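Local atomic coordinates of ribokinase, putative (Burkholderia thailandensis, PDB entry 3B1N), a protein that is a nucleoside kinase of the PfkB/ribokinase family, probably transferring a phosphate from ATP to the 5'-hydroxyl of the ribose of its nucleoside substrates. Residues Gly51-Ala56 against Ala254-Leu259. Sequence-based numbering, arbitrary orientation.
With MZR (5-hydroxy-1-(beta-D-ribofuranosyl)-1H-imidazole-4-carboxamide), chain F.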
loop_
_atom_site.group_PDB
_atom_site.type_symbol
_atom_site.label_atom_id
_atom_site.label_comp_id
_atom_site.label_asym_id
_atom_site.label_seq_id
_atom_site.Cartn_x
_atom_site.Cartn_y
_atom_site.Cartn_z
ATOM N N GLY B 51 -8.738 -4.452 18.596
ATOM C CA GLY B 51 -10.155 -4.201 18.298
ATOM C C GLY B 51 -10.700 -5.433 17.552
ATOM O O GLY B 51 -11.824 -5.902 17.848
ATOM N N ASN B 52 -9.949 -5.902 16.560
ATOM C CA ASN B 52 -10.444 -7.022 15.731
ATOM C C ASN B 52 -10.618 -8.305 16.524
ATOM O O ASN B 52 -11.629 -8.994 16.390
ATOM C CB ASN B 52 -9.440 -7.272 14.600
ATOM C CG ASN B 52 -9.291 -6.065 13.654
ATOM O OD1 ASN B 52 -10.121 -5.157 13.585
ATOM N ND2 ASN B 52 -8.224 -6.130 12.854
ATOM N N ILE B 53 -9.629 -8.617 17.352
ATOM C CA ILE B 53 -9.670 -9.879 18.088
ATOM C C ILE B 53 -10.777 -9.797 19.114
ATOM O O ILE B 53 -11.516 -10.775 19.279
ATOM C CB ILE B 53 -8.291 -10.172 18.745
ATOM C CG1 ILE B 53 -7.236 -10.479 17.676
ATOM C CG2 ILE B 53 -8.425 -11.353 19.773
ATOM C CD1 ILE B 53 -5.815 -10.386 18.220
ATOM N N ALA B 54 -10.879 -8.655 19.807
ATOM C CA ALA B 54 -11.971 -8.509 20.781
ATOM C C ALA B 54 -13.316 -8.578 20.102
ATOM O O ALA B 54 -14.270 -9.115 20.675
ATOM C CB ALA B 54 -11.832 -7.214 21.554
ATOM N N TYR B 55 -13.456 -8.007 18.898
ATOM C CA TYR B 55 -14.757 -8.025 18.206
ATOM C C TYR B 55 -15.170 -9.496 17.966
ATOM O O TYR B 55 -16.342 -9.841 18.179
ATOM C CB TYR B 55 -14.638 -7.239 16.886
ATOM C CG TYR B 55 -15.913 -7.236 16.078
ATOM C CD1 TYR B 55 -16.961 -6.384 16.415
ATOM C CD2 TYR B 55 -16.054 -8.096 15.012
ATOM C CE1 TYR B 55 -18.163 -6.413 15.708
ATOM C CE2 TYR B 55 -17.255 -8.104 14.270
ATOM C CZ TYR B 55 -18.273 -7.283 14.633
ATOM O OH TYR B 55 -19.483 -7.267 13.940
ATOM N N ALA B 56 -14.236 -10.317 17.509
ATOM C CA ALA B 56 -14.500 -11.738 17.275
ATOM C C ALA B 56 -14.882 -12.465 18.562
ATOM O O ALA B 56 -15.884 -13.191 18.579
ATOM C CB ALA B 56 -13.320 -12.411 16.608
ATOM N N ALA B 254 -9.733 -12.523 13.386
ATOM C CA ALA B 254 -11.006 -13.224 13.619
ATOM C C ALA B 254 -10.677 -14.639 14.118
ATOM O O ALA B 254 -11.302 -15.150 15.071
ATOM C CB ALA B 254 -11.853 -13.262 12.341
ATOM N N PHE B 255 -9.744 -15.296 13.441
ATOM C CA PHE B 255 -9.249 -16.630 13.835
ATOM C C PHE B 255 -8.780 -16.616 15.280
ATOM O O PHE B 255 -9.148 -17.481 16.082
ATOM C CB PHE B 255 -8.130 -17.030 12.831
ATOM C CG PHE B 255 -7.556 -18.406 13.047
ATOM C CD1 PHE B 255 -7.903 -19.485 12.206
ATOM C CD2 PHE B 255 -6.610 -18.613 14.050
ATOM C CE1 PHE B 255 -7.301 -20.768 12.440
ATOM C CE2 PHE B 255 -6.022 -19.854 14.248
ATOM C CZ PHE B 255 -6.391 -20.934 13.453
ATOM N N ARG B 256 -7.971 -15.635 15.641
ATOM C CA ARG B 256 -7.465 -15.588 17.039
ATOM C C ARG B 256 -8.602 -15.408 18.044
ATOM O O ARG B 256 -8.536 -16.029 19.127
ATOM C CB ARG B 256 -6.433 -14.449 17.159
ATOM C CG ARG B 256 -5.100 -14.888 16.584
ATOM C CD ARG B 256 -4.320 -13.663 16.138
ATOM N NE ARG B 256 -3.033 -13.993 15.549
ATOM C CZ ARG B 256 -2.859 -14.637 14.384
ATOM N NH1 ARG B 256 -3.872 -15.141 13.702
ATOM N NH2 ARG B 256 -1.652 -14.837 13.940
ATOM N N GLY B 257 -9.626 -14.618 17.746
ATOM C CA GLY B 257 -10.829 -14.526 18.616
ATOM C C GLY B 257 -11.439 -15.902 18.837
ATOM O O GLY B 257 -11.761 -16.276 19.999
ATOM N N GLY B 258 -11.593 -16.679 17.767
ATOM C CA GLY B 258 -12.201 -18.014 17.931
ATOM C C GLY B 258 -11.303 -18.933 18.721
ATOM O O GLY B 258 -11.794 -19.739 19.548
ATOM N N LEU B 259 -10.014 -18.875 18.461
ATOM C CA LEU B 259 -9.071 -19.697 19.224
ATOM C C LEU B 259 -9.143 -19.362 20.706
ATOM O O LEU B 259 -9.202 -20.292 21.534
ATOM C CB LEU B 259 -7.670 -19.498 18.694
ATOM C CG LEU B 259 -6.784 -20.693 18.969
ATOM C CD1 LEU B 259 -7.138 -21.817 17.995
ATOM C CD2 LEU B 259 -5.323 -20.276 18.791
HETATM N N1 MZR F . 1.270 -2.622 14.475
HETATM O O3 MZR F . -1.458 -3.189 14.325
HETATM C C4 MZR F . -1.138 -3.149 12.951
HETATM C C5 MZR F . 0.173 -2.895 12.396
HETATM C C6 MZR F . 1.390 -2.609 13.159
HETATM O O6 MZR F . 2.413 -2.372 12.481
HETATM N N7 MZR F . -0.042 -2.965 11.054
HETATM C C8 MZR F . -1.348 -3.243 10.838
HETATM N N9 MZR F . -2.043 -3.358 12.006
HETATM C "C1'" MZR F . -3.466 -3.703 12.163
HETATM C "C2'" MZR F . -4.468 -2.959 11.298
HETATM O "O2'" MZR F . -4.921 -1.853 12.071
HETATM C "C3'" MZR F . -5.515 -4.058 10.986
HETATM O "O3'" MZR F . -6.846 -3.822 11.453
HETATM C "C4'" MZR F . -4.951 -5.311 11.601
HETATM O "O4'" MZR F . -3.564 -5.043 11.692
HETATM C "C5'" MZR F . -5.202 -6.516 10.725
HETATM O "O5'" MZR F . -4.647 -7.657 11.431
#
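Ala-56 points its methyl at the bare backbone of Gly-257, CB to CA 3.8 Å, and the same methyl lies 3.7 Å from the carbonyl oxygen Ala-254 O. With no side chain on Gly-257, the helices come as close as 7.4 Å between the axes of the two segments, crossing at -47° with their N-to-C directions running broadly the same way; Ile-53 O approaches Gly-257 CA to 3.9 Å. Ile-53, one turn earlier on the same helix as Ala-56, packs beside this point. With chi1 at -68° its CG1 lies anti to the carbonyl carbon and CG2 anti to the backbone N; CG2 reaches Gly-257 N at 4.0 Å, while CG1 meets Arg-256 CB at 4.1 Å. The two side chains cross obliquely, and CD1 of Ile-53 touches CD of Arg-256 further out. This buried packing, without hydrogen bonds between the two segments, belongs to the PfkB (ribokinase-like) fold, in which the first turn of helix 251-264 carries Gly-252 of the ADP pocket and Asp-253 of the nucleoside pocket. Arg-256 lends only its aliphatic part to the packing: the chain runs extended from CG to NE, carrying the guanidinium away from helix 49-59, where NE forms a salt bridge with Asp-166 OD1 and NH1 a hydrogen bond with Gly-252 O. Near the start of the first helix, Asn-52 ND2 donates to the ribose hydroxyl O3' of the bound mizoribine at 3.0 Å, with an N-H...O angle of 148°. ND2 also bonds Asp-253 OD2, itself hydrogen-bonded to the ligand, while OD1 accepts from Gln-290 NE2, which would favour the amide orientation that presents the NH2 to the sugar. Met-279 of helix 269-284 and Tyr-292 each pack against both Ala-56 and Ala-254.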